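Local coordinates for DNA polymerase III subunit beta (Pseudomonas aeruginosa, PDB 4TSZ), which encircles DNA as a sliding clamp, tethering DNA polymerases and other proteins to it and making replication processive, at residues L11-V22 / L45-G56; I140-Q149 / R199-L209. All coordinates share one frame; numbering follows the deposited sequence.

Interaction 1. Residues L11-V22 / L45-G56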
loop_
_atom_site.group_PDB
_atom_site.type_symbol
_atom_site.label_atom_id
_atom_site.label_comp_id
_atom_site.label_asym_id
_atom_site.label_seq_id
_atom_site.Cartn_x
_atom_site.Cartn_y
_atom_site.Cartn_z
ATOM N N LEU E 11 5.404 18.260 -19.615
ATOM C CA LEU E 11 5.591 18.895 -18.314
ATOM C C LEU E 11 5.562 17.850 -17.202
ATOM O O LEU E 11 6.385 17.912 -16.284
ATOM C CB LEU E 11 4.517 19.983 -18.077
ATOM C CG LEU E 11 4.524 20.707 -16.707
ATOM C CD1 LEU E 11 5.820 21.495 -16.486
ATOM C CD2 LEU E 11 3.310 21.598 -16.552
ATOM N N LEU E 12 4.609 16.905 -17.281
ATOM C CA LEU E 12 4.406 15.859 -16.276
ATOM C C LEU E 12 5.628 14.994 -15.986
ATOM O O LEU E 12 5.914 14.766 -14.808
ATOM C CB LEU E 12 3.174 15.000 -16.608
ATOM C CG LEU E 12 2.595 14.118 -15.502
ATOM C CD1 LEU E 12 2.157 14.942 -14.287
ATOM C CD2 LEU E 12 1.438 13.293 -16.032
ATOM N N LYS E 13 6.344 14.520 -17.033
ATOM C CA LYS E 13 7.528 13.663 -16.869
ATOM C C LYS E 13 8.597 14.269 -15.927
ATOM O O LYS E 13 8.799 13.692 -14.853
ATOM C CB LYS E 13 8.096 13.173 -18.217
ATOM N N PRO E 14 9.209 15.455 -16.220
ATOM C CA PRO E 14 10.184 16.027 -15.271
ATOM C C PRO E 14 9.580 16.481 -13.945
ATOM O O PRO E 14 10.243 16.376 -12.913
ATOM C CB PRO E 14 10.770 17.212 -16.046
ATOM C CG PRO E 14 9.733 17.581 -17.023
ATOM C CD PRO E 14 9.101 16.301 -17.429
ATOM N N LEU E 15 8.319 16.964 -13.969
ATOM C CA LEU E 15 7.605 17.418 -12.769
ATOM C C LEU E 15 7.435 16.278 -11.765
ATOM O O LEU E 15 7.707 16.486 -10.590
ATOM C CB LEU E 15 6.254 18.055 -13.154
ATOM C CG LEU E 15 5.456 18.846 -12.121
ATOM C CD1 LEU E 15 6.338 19.804 -11.295
ATOM C CD2 LEU E 15 4.359 19.622 -12.815
ATOM N N GLN E 16 7.060 15.069 -12.234
ATOM C CA GLN E 16 6.903 13.893 -11.364
ATOM C C GLN E 16 8.229 13.464 -10.751
ATOM O O GLN E 16 8.271 13.123 -9.568
ATOM C CB GLN E 16 6.258 12.714 -12.112
ATOM C CG GLN E 16 4.756 12.861 -12.332
ATOM C CD GLN E 16 4.146 11.703 -13.097
ATOM O OE1 GLN E 16 3.062 11.225 -12.770
ATOM N NE2 GLN E 16 4.802 11.242 -14.151
ATOM N N LEU E 17 9.318 13.503 -11.545
ATOM C CA LEU E 17 10.653 13.126 -11.067
ATOM C C LEU E 17 11.121 14.054 -9.957
ATOM O O LEU E 17 11.479 13.594 -8.871
ATOM C CB LEU E 17 11.680 13.105 -12.214
ATOM C CG LEU E 17 11.560 11.984 -13.243
ATOM C CD1 LEU E 17 12.703 12.030 -14.200
ATOM C CD2 LEU E 17 11.516 10.604 -12.589
ATOM N N VAL E 18 11.063 15.363 -10.233
ATOM C CA VAL E 18 11.456 16.461 -9.353
ATOM C C VAL E 18 10.632 16.509 -8.058
ATOM O O VAL E 18 11.211 16.680 -6.987
ATOM C CB VAL E 18 11.464 17.785 -10.174
ATOM C CG1 VAL E 18 11.192 19.009 -9.329
ATOM C CG2 VAL E 18 12.758 17.933 -10.958
ATOM N N ALA E 19 9.297 16.313 -8.152
ATOM C CA ALA E 19 8.386 16.318 -7.001
ATOM C C ALA E 19 8.680 15.179 -6.021
ATOM O O ALA E 19 8.409 15.320 -4.829
ATOM C CB ALA E 19 6.940 16.257 -7.465
ATOM N N GLY E 20 9.264 14.095 -6.528
ATOM C CA GLY E 20 9.668 12.923 -5.754
ATOM C C GLY E 20 10.700 13.207 -4.678
ATOM O O GLY E 20 10.732 12.511 -3.662
ATOM N N VAL E 21 11.549 14.232 -4.882
ATOM C CA VAL E 21 12.566 14.621 -3.892
ATOM C C VAL E 21 12.035 15.711 -2.937
ATOM O O VAL E 21 12.624 15.949 -1.882
ATOM C CB VAL E 21 13.966 14.935 -4.498
ATOM C CG1 VAL E 21 14.417 13.829 -5.455
ATOM C CG2 VAL E 21 13.994 16.298 -5.185
ATOM N N VAL E 22 10.915 16.356 -3.310
ATOM C CA VAL E 22 10.248 17.407 -2.535
ATOM C C VAL E 22 9.475 16.745 -1.384
ATOM O O VAL E 22 8.565 15.948 -1.633
ATOM C CB VAL E 22 9.347 18.299 -3.441
ATOM C CG1 VAL E 22 8.463 19.223 -2.618
ATOM C CG2 VAL E 22 10.183 19.110 -4.432
ATOM N N LEU E 45 13.285 22.434 -14.336
ATOM C CA LEU E 45 12.479 22.200 -13.132
ATOM C C LEU E 45 13.407 21.644 -12.068
ATOM O O LEU E 45 14.069 20.636 -12.310
ATOM C CB LEU E 45 11.299 21.222 -13.398
ATOM C CG LEU E 45 10.254 21.639 -14.444
ATOM C CD1 LEU E 45 10.624 21.125 -15.827
ATOM C CD2 LEU E 45 8.888 21.104 -14.076
ATOM N N THR E 46 13.488 22.312 -10.911
ATOM C CA THR E 46 14.366 21.877 -9.830
ATOM C C THR E 46 13.617 21.620 -8.522
ATOM O O THR E 46 12.812 22.445 -8.093
ATOM C CB THR E 46 15.545 22.856 -9.661
ATOM O OG1 THR E 46 16.197 23.042 -10.921
ATOM C CG2 THR E 46 16.557 22.393 -8.611
ATOM N N GLY E 47 13.930 20.486 -7.897
ATOM C CA GLY E 47 13.420 20.072 -6.594
ATOM C C GLY E 47 14.585 19.704 -5.701
ATOM O O GLY E 47 15.579 19.157 -6.184
ATOM N N THR E 48 14.490 20.020 -4.398
ATOM C CA THR E 48 15.540 19.744 -3.414
ATOM C C THR E 48 14.994 19.526 -2.005
ATOM O O THR E 48 13.908 20.016 -1.674
ATOM C CB THR E 48 16.644 20.842 -3.447
ATOM O OG1 THR E 48 17.779 20.375 -2.719
ATOM C CG2 THR E 48 16.185 22.189 -2.871
ATOM N N ASP E 49 15.767 18.821 -1.174
ATOM C CA ASP E 49 15.486 18.603 0.251
ATOM C C ASP E 49 16.738 19.036 1.036
ATOM O O ASP E 49 16.867 18.730 2.223
ATOM C CB ASP E 49 15.085 17.129 0.540
ATOM C CG ASP E 49 16.188 16.083 0.384
ATOM O OD1 ASP E 49 17.271 16.432 -0.117
ATOM O OD2 ASP E 49 15.952 14.909 0.745
ATOM N N LEU E 50 17.665 19.740 0.333
ATOM C CA LEU E 50 18.977 20.232 0.778
ATOM C C LEU E 50 20.092 19.160 0.790
ATOM O O LEU E 50 21.270 19.524 0.833
ATOM C CB LEU E 50 18.929 21.029 2.098
ATOM C CG LEU E 50 18.006 22.253 2.137
ATOM C CD1 LEU E 50 17.677 22.626 3.566
ATOM C CD2 LEU E 50 18.624 23.436 1.425
ATOM N N GLU E 51 19.723 17.851 0.745
ATOM C CA GLU E 51 20.654 16.713 0.687
ATOM C C GLU E 51 20.848 16.359 -0.785
ATOM O O GLU E 51 21.979 16.270 -1.265
ATOM C CB GLU E 51 20.115 15.502 1.502
ATOM C CG GLU E 51 20.989 14.244 1.450
ATOM C CD GLU E 51 20.310 12.902 1.709
ATOM O OE1 GLU E 51 20.106 12.148 0.730
ATOM O OE2 GLU E 51 20.026 12.581 2.888
ATOM N N VAL E 52 19.720 16.169 -1.490
ATOM C CA VAL E 52 19.675 15.850 -2.907
ATOM C C VAL E 52 18.994 16.971 -3.680
ATOM O O VAL E 52 18.128 17.663 -3.148
ATOM C CB VAL E 52 19.082 14.440 -3.253
ATOM C CG1 VAL E 52 19.769 13.327 -2.468
ATOM C CG2 VAL E 52 17.569 14.389 -3.057
ATOM N N GLU E 53 19.409 17.147 -4.934
ATOM C CA GLU E 53 18.830 18.104 -5.862
ATOM C C GLU E 53 18.562 17.372 -7.169
ATOM O O GLU E 53 19.450 16.701 -7.701
ATOM C CB GLU E 53 19.756 19.310 -6.087
ATOM C CG GLU E 53 19.134 20.362 -6.982
ATOM C CD GLU E 53 20.096 21.419 -7.474
ATOM O OE1 GLU E 53 20.046 22.558 -6.956
ATOM O OE2 GLU E 53 20.898 21.109 -8.383
ATOM N N LEU E 54 17.343 17.495 -7.673
ATOM C CA LEU E 54 16.983 16.883 -8.938
ATOM C C LEU E 54 16.538 17.960 -9.911
ATOM O O LEU E 54 15.729 18.815 -9.557
ATOM C CB LEU E 54 15.920 15.788 -8.751
ATOM C CG LEU E 54 15.651 14.866 -9.959
ATOM C CD1 LEU E 54 16.924 14.183 -10.461
ATOM C CD2 LEU E 54 14.652 13.789 -9.594
ATOM N N VAL E 55 17.106 17.935 -11.125
ATOM C CA VAL E 55 16.817 18.892 -12.195
ATOM C C VAL E 55 16.283 18.146 -13.425
ATOM O O VAL E 55 16.905 17.200 -13.888
ATOM C CB VAL E 55 18.047 19.790 -12.553
ATOM C CG1 VAL E 55 17.717 20.778 -13.682
ATOM C CG2 VAL E 55 18.583 20.529 -11.324
ATOM N N GLY E 56 15.138 18.592 -13.926
ATOM C CA GLY E 56 14.514 18.084 -15.143
ATOM C C GLY E 56 14.508 19.171 -16.200
ATOM O O GLY E 56 14.349 20.349 -15.875
#
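Asp-49 OD1 is gripped by two backbone amides at the point where CB of the same residue rests against Val-21 O. Val-52 N meets Asp-49 OD1 at 2.8 Å, almost along its C-O axis, with an N-H...O angle of 179°. Glu-51 N, 3.0 Å from Asp-49 OD1, arrives instead from above the carboxylate plane and makes an Asx turn. Next to it, Thr-48 OG1 braces the same bend, accepting from Leu-50 N in an ST turn and donating to Val-52 O at 2.8 Å. The bend thus fixed is the hairpin turn joining strands 42-48 and 52-59 in the N-terminal clamp domain, and helix 8-19 lies along the hairpin's face. Its segment 11-19 runs 14° from strand 45-48, and no hydrogen bond links segments 11-22 and 45-56. Val-18 nestles into the backbone: CG2 is 3.3 Å from Leu-45 O and 3.4 Å from Leu-54 O, two carbonyls already engaged in strand pairing, while CG1, anti to the backbone N (chi1 152°), touches Gly-47 N. Val-21 sets CG2 3.4 Å from Gly-47 O and turns CB and CG1 to Val-52 CG2. Leu-45 divides its methyls, CD1 lying 3.8 Å from Pro-14 CG and CD2 meeting both Leu-11 CD1 and Leu-15 CD1.

Interaction 2. Residues I140-Q149 / R199-L209; sequences IDRTSFAMAQ and RKGILELARLL
Two helical elements of the central clamp domain pack together here: the end of helix 133-141 with the chain that follows it, including the 3-10 turn 144-146, and helix 199-208. Each domain of a beta sliding clamp carries such a pair of helices, and in this family they line the hole through which DNA passes. At the apolar end, Ile-140 reaches toward helix 199-208 with both branches. Ile-140 CG2, anti to the backbone N, lies 3.6 Å from Ala-206 CB, and Ile-140 CD1 reaches Ile-202 CD1 at 3.8 Å. Asp-141 brushes Ala-206 CB with OD1, although its charge is engaged by Arg-137 in a salt bridge through OD2. Further along, Leu-203 CD2 lies against CB and OG of Ser-144. Met-147 bends at its last torsion (chi3 -70°), placing SD 3.6 Å from Ile-202 CG2 and CE near Leu-203 CG and over one face of the Arg-199 guanidinium. The other face is met by Gln-149, whose amide plane stands nearly perpendicular to it, 86° apart. Gln-149 NE2 comes within 3.2 Å of Arg-199 NH2, but both are donors and do not bond. The guanidinium is held instead through NH1, which donates to Ala-148 O at 3.1 Å; the bond is bent (146°) and approaches from well above the carbonyl plane. A water in the guanidinium plane accepts from Arg-199 NH1 and lies 2.8 Å from Met-147 O.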
loop_
_atom_site.group_PDB
_atom_site.type_symbol
_atom_site.label_atom_id
_atom_site.label_comp_id
_atom_site.label_asym_id
_atom_site.label_seq_id
_atom_site.Cartn_x
_atom_site.Cartn_y
_atom_site.Cartn_z
ATOM N N ILE E 140 23.887 -0.749 -6.718
ATOM C CA ILE E 140 23.067 -0.207 -5.631
ATOM C C ILE E 140 22.080 -1.271 -5.128
ATOM O O ILE E 140 22.061 -1.541 -3.930
ATOM C CB ILE E 140 22.355 1.129 -6.015
ATOM C CG1 ILE E 140 23.365 2.210 -6.470
ATOM C CG2 ILE E 140 21.469 1.636 -4.851
ATOM C CD1 ILE E 140 22.748 3.437 -7.243
ATOM N N ASP E 141 21.269 -1.858 -6.035
ATOM C CA ASP E 141 20.248 -2.850 -5.693
ATOM C C ASP E 141 20.805 -4.150 -5.095
ATOM O O ASP E 141 20.126 -4.761 -4.280
ATOM C CB ASP E 141 19.318 -3.140 -6.883
ATOM C CG ASP E 141 18.393 -1.996 -7.284
ATOM O OD1 ASP E 141 18.210 -1.055 -6.470
ATOM O OD2 ASP E 141 17.838 -2.049 -8.404
ATOM N N ARG E 142 22.037 -4.548 -5.460
ATOM C CA ARG E 142 22.636 -5.760 -4.894
ATOM C C ARG E 142 23.157 -5.541 -3.473
ATOM O O ARG E 142 23.470 -6.513 -2.793
ATOM C CB ARG E 142 23.772 -6.334 -5.790
ATOM C CG ARG E 142 23.338 -6.935 -7.129
ATOM C CD ARG E 142 22.596 -8.241 -6.996
ATOM N NE ARG E 142 22.060 -8.695 -8.280
ATOM C CZ ARG E 142 22.648 -9.585 -9.071
ATOM N NH1 ARG E 142 23.808 -10.130 -8.724
ATOM N NH2 ARG E 142 22.081 -9.940 -10.216
ATOM N N THR E 143 23.279 -4.278 -3.024
ATOM C CA THR E 143 23.865 -3.986 -1.714
ATOM C C THR E 143 23.077 -3.114 -0.754
ATOM O O THR E 143 23.391 -3.147 0.436
ATOM C CB THR E 143 25.274 -3.366 -1.897
ATOM O OG1 THR E 143 25.130 -2.079 -2.501
ATOM C CG2 THR E 143 26.221 -4.250 -2.718
ATOM N N SER E 144 22.108 -2.309 -1.251
ATOM C CA SER E 144 21.375 -1.304 -0.463
ATOM C C SER E 144 20.714 -1.745 0.831
ATOM O O SER E 144 20.688 -0.961 1.776
ATOM C CB SER E 144 20.431 -0.467 -1.321
ATOM O OG SER E 144 19.310 -1.218 -1.760
ATOM N N PHE E 145 20.247 -3.008 0.902
ATOM C CA PHE E 145 19.603 -3.564 2.103
ATOM C C PHE E 145 20.557 -3.587 3.316
ATOM O O PHE E 145 20.072 -3.597 4.443
ATOM C CB PHE E 145 19.099 -4.987 1.808
ATOM C CG PHE E 145 20.210 -6.014 1.655
ATOM C CD1 PHE E 145 20.737 -6.667 2.768
ATOM C CD2 PHE E 145 20.750 -6.300 0.406
ATOM C CE1 PHE E 145 21.784 -7.573 2.638
ATOM C CE2 PHE E 145 21.795 -7.221 0.274
ATOM C CZ PHE E 145 22.281 -7.876 1.387
ATOM N N ALA E 146 21.902 -3.655 3.086
ATOM C CA ALA E 146 22.892 -3.753 4.167
ATOM C C ALA E 146 23.283 -2.440 4.813
ATOM O O ALA E 146 23.931 -2.466 5.859
ATOM C CB ALA E 146 24.133 -4.517 3.716
ATOM N N MET E 147 22.880 -1.297 4.221
ATOM C CA MET E 147 23.201 0.028 4.777
ATOM C C MET E 147 22.546 0.161 6.134
ATOM O O MET E 147 21.438 -0.359 6.357
ATOM C CB MET E 147 22.660 1.194 3.912
ATOM C CG MET E 147 23.198 1.261 2.502
ATOM S SD MET E 147 22.631 2.733 1.594
ATOM C CE MET E 147 20.876 2.359 1.368
ATOM N N ALA E 148 23.203 0.881 7.035
ATOM C CA ALA E 148 22.593 1.154 8.322
ATOM C C ALA E 148 21.542 2.257 8.107
ATOM O O ALA E 148 21.557 2.976 7.095
ATOM C CB ALA E 148 23.650 1.597 9.325
ATOM N N GLN E 149 20.607 2.331 9.038
ATOM C CA GLN E 149 19.573 3.339 9.078
ATOM C C GLN E 149 19.637 3.948 10.467
ATOM O O GLN E 149 19.494 3.238 11.473
ATOM C CB GLN E 149 18.202 2.697 8.809
ATOM C CG GLN E 149 17.122 3.703 8.440
ATOM C CD GLN E 149 15.817 3.020 8.121
ATOM O OE1 GLN E 149 15.110 2.522 9.002
ATOM N NE2 GLN E 149 15.460 2.983 6.851
ATOM N N ARG E 199 22.144 7.321 2.524
ATOM C CA ARG E 199 21.132 6.306 2.220
ATOM C C ARG E 199 19.929 6.800 1.420
ATOM O O ARG E 199 19.584 6.174 0.419
ATOM C CB ARG E 199 20.743 5.447 3.437
ATOM C CG ARG E 199 20.132 6.204 4.615
ATOM C CD ARG E 199 19.477 5.275 5.630
ATOM N NE ARG E 199 18.317 4.577 5.073
ATOM C CZ ARG E 199 18.301 3.288 4.753
ATOM N NH1 ARG E 199 19.371 2.530 4.961
ATOM N NH2 ARG E 199 17.206 2.741 4.239
ATOM N N LYS E 200 19.346 7.950 1.809
ATOM C CA LYS E 200 18.187 8.518 1.105
ATOM C C LYS E 200 18.518 8.852 -0.360
ATOM O O LYS E 200 17.733 8.499 -1.248
ATOM C CB LYS E 200 17.616 9.738 1.859
ATOM C CG LYS E 200 16.229 10.169 1.395
ATOM C CD LYS E 200 15.620 11.233 2.320
ATOM C CE LYS E 200 14.239 11.648 1.869
ATOM N NZ LYS E 200 13.670 12.695 2.755
ATOM N N GLY E 201 19.682 9.484 -0.576
ATOM C CA GLY E 201 20.189 9.867 -1.891
ATOM C C GLY E 201 20.447 8.694 -2.814
ATOM O O GLY E 201 19.990 8.703 -3.963
ATOM N N ILE E 202 21.181 7.679 -2.321
ATOM C CA ILE E 202 21.506 6.491 -3.123
ATOM C C ILE E 202 20.262 5.683 -3.540
ATOM O O ILE E 202 20.202 5.209 -4.675
ATOM C CB ILE E 202 22.664 5.629 -2.515
ATOM C CG1 ILE E 202 23.380 4.797 -3.587
ATOM C CG2 ILE E 202 22.202 4.760 -1.349
ATOM C CD1 ILE E 202 24.359 5.592 -4.490
ATOM N N LEU E 203 19.262 5.570 -2.644
ATOM C CA LEU E 203 18.019 4.862 -2.933
ATOM C C LEU E 203 17.201 5.619 -3.979
ATOM O O LEU E 203 16.589 4.989 -4.841
ATOM C CB LEU E 203 17.188 4.599 -1.665
ATOM C CG LEU E 203 17.785 3.649 -0.627
ATOM C CD1 LEU E 203 17.096 3.829 0.695
ATOM C CD2 LEU E 203 17.754 2.190 -1.087
ATOM N N GLU E 204 17.221 6.960 -3.918
ATOM C CA GLU E 204 16.549 7.822 -4.885
ATOM C C GLU E 204 17.191 7.624 -6.255
ATOM O O GLU E 204 16.467 7.379 -7.220
ATOM C CB GLU E 204 16.631 9.304 -4.461
ATOM C CG GLU E 204 15.840 10.263 -5.349
ATOM C CD GLU E 204 14.372 9.922 -5.543
ATOM O OE1 GLU E 204 13.669 9.710 -4.529
ATOM O OE2 GLU E 204 13.933 9.838 -6.714
ATOM N N LEU E 205 18.548 7.697 -6.322
ATOM C CA LEU E 205 19.316 7.510 -7.548
ATOM C C LEU E 205 18.993 6.169 -8.232
ATOM O O LEU E 205 18.738 6.163 -9.441
ATOM C CB LEU E 205 20.831 7.656 -7.293
ATOM C CG LEU E 205 21.759 7.447 -8.502
ATOM C CD1 LEU E 205 21.426 8.407 -9.655
ATOM C CD2 LEU E 205 23.223 7.557 -8.098
ATOM N N ALA E 206 18.985 5.049 -7.469
ATOM C CA ALA E 206 18.675 3.713 -8.006
ATOM C C ALA E 206 17.294 3.677 -8.667
ATOM O O ALA E 206 17.158 3.105 -9.751
ATOM C CB ALA E 206 18.762 2.655 -6.917
ATOM N N ARG E 207 16.294 4.331 -8.043
ATOM C CA ARG E 207 14.930 4.410 -8.567
ATOM C C ARG E 207 14.849 5.235 -9.852
ATOM O O ARG E 207 14.006 4.945 -10.705
ATOM C CB ARG E 207 13.951 4.944 -7.516
ATOM C CG ARG E 207 13.647 3.952 -6.399
ATOM C CD ARG E 207 12.521 4.448 -5.493
ATOM N NE ARG E 207 12.839 5.710 -4.819
ATOM C CZ ARG E 207 13.355 5.798 -3.596
ATOM N NH1 ARG E 207 13.628 4.699 -2.900
ATOM N NH2 ARG E 207 13.603 6.986 -3.057
ATOM N N LEU E 208 15.727 6.237 -9.995
ATOM C CA LEU E 208 15.803 7.091 -11.181
ATOM C C LEU E 208 16.449 6.392 -12.381
ATOM O O LEU E 208 16.154 6.768 -13.514
ATOM C CB LEU E 208 16.550 8.400 -10.865
ATOM C CG LEU E 208 15.870 9.379 -9.898
ATOM C CD1 LEU E 208 16.860 10.446 -9.428
ATOM C CD2 LEU E 208 14.634 10.040 -10.527
ATOM N N LEU E 209 17.315 5.379 -12.139
ATOM C CA LEU E 209 18.040 4.646 -13.187
ATOM C C LEU E 209 17.164 3.572 -13.875
ATOM O O LEU E 209 17.452 2.373 -13.813
ATOM C CB LEU E 209 19.370 4.061 -12.651
ATOM C CG LEU E 209 20.383 5.046 -12.071
ATOM C CD1 LEU E 209 21.398 4.332 -11.209
ATOM C CD2 LEU E 209 21.058 5.869 -13.147
HETATM O O HOH W 1 19.185 -0.503 4.688
#

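How the interactions relate
Interaction 1 closes before interaction 2 opens along the chain, and their centres lie 18 Å apart, one in the N-terminal and the other in the central domain. They meet at the boundary between these domains. Strands 42-48 and 52-59 belong to an eight-stranded antiparallel sheet in which 52-59 pairs with 232-237 of the central domain, and Phe-234 of that strand touches Leu-54 from interaction 1 and Leu-205 from interaction 2. The hairpin turn also reaches the start of helix 199-208, with Glu-51 OE1 3.0 Å from Gly-201 N. Helix-on-sheet packing in one domain is thereby joined directly to helix packing in the next, giving the clamp continuity across its domain junction.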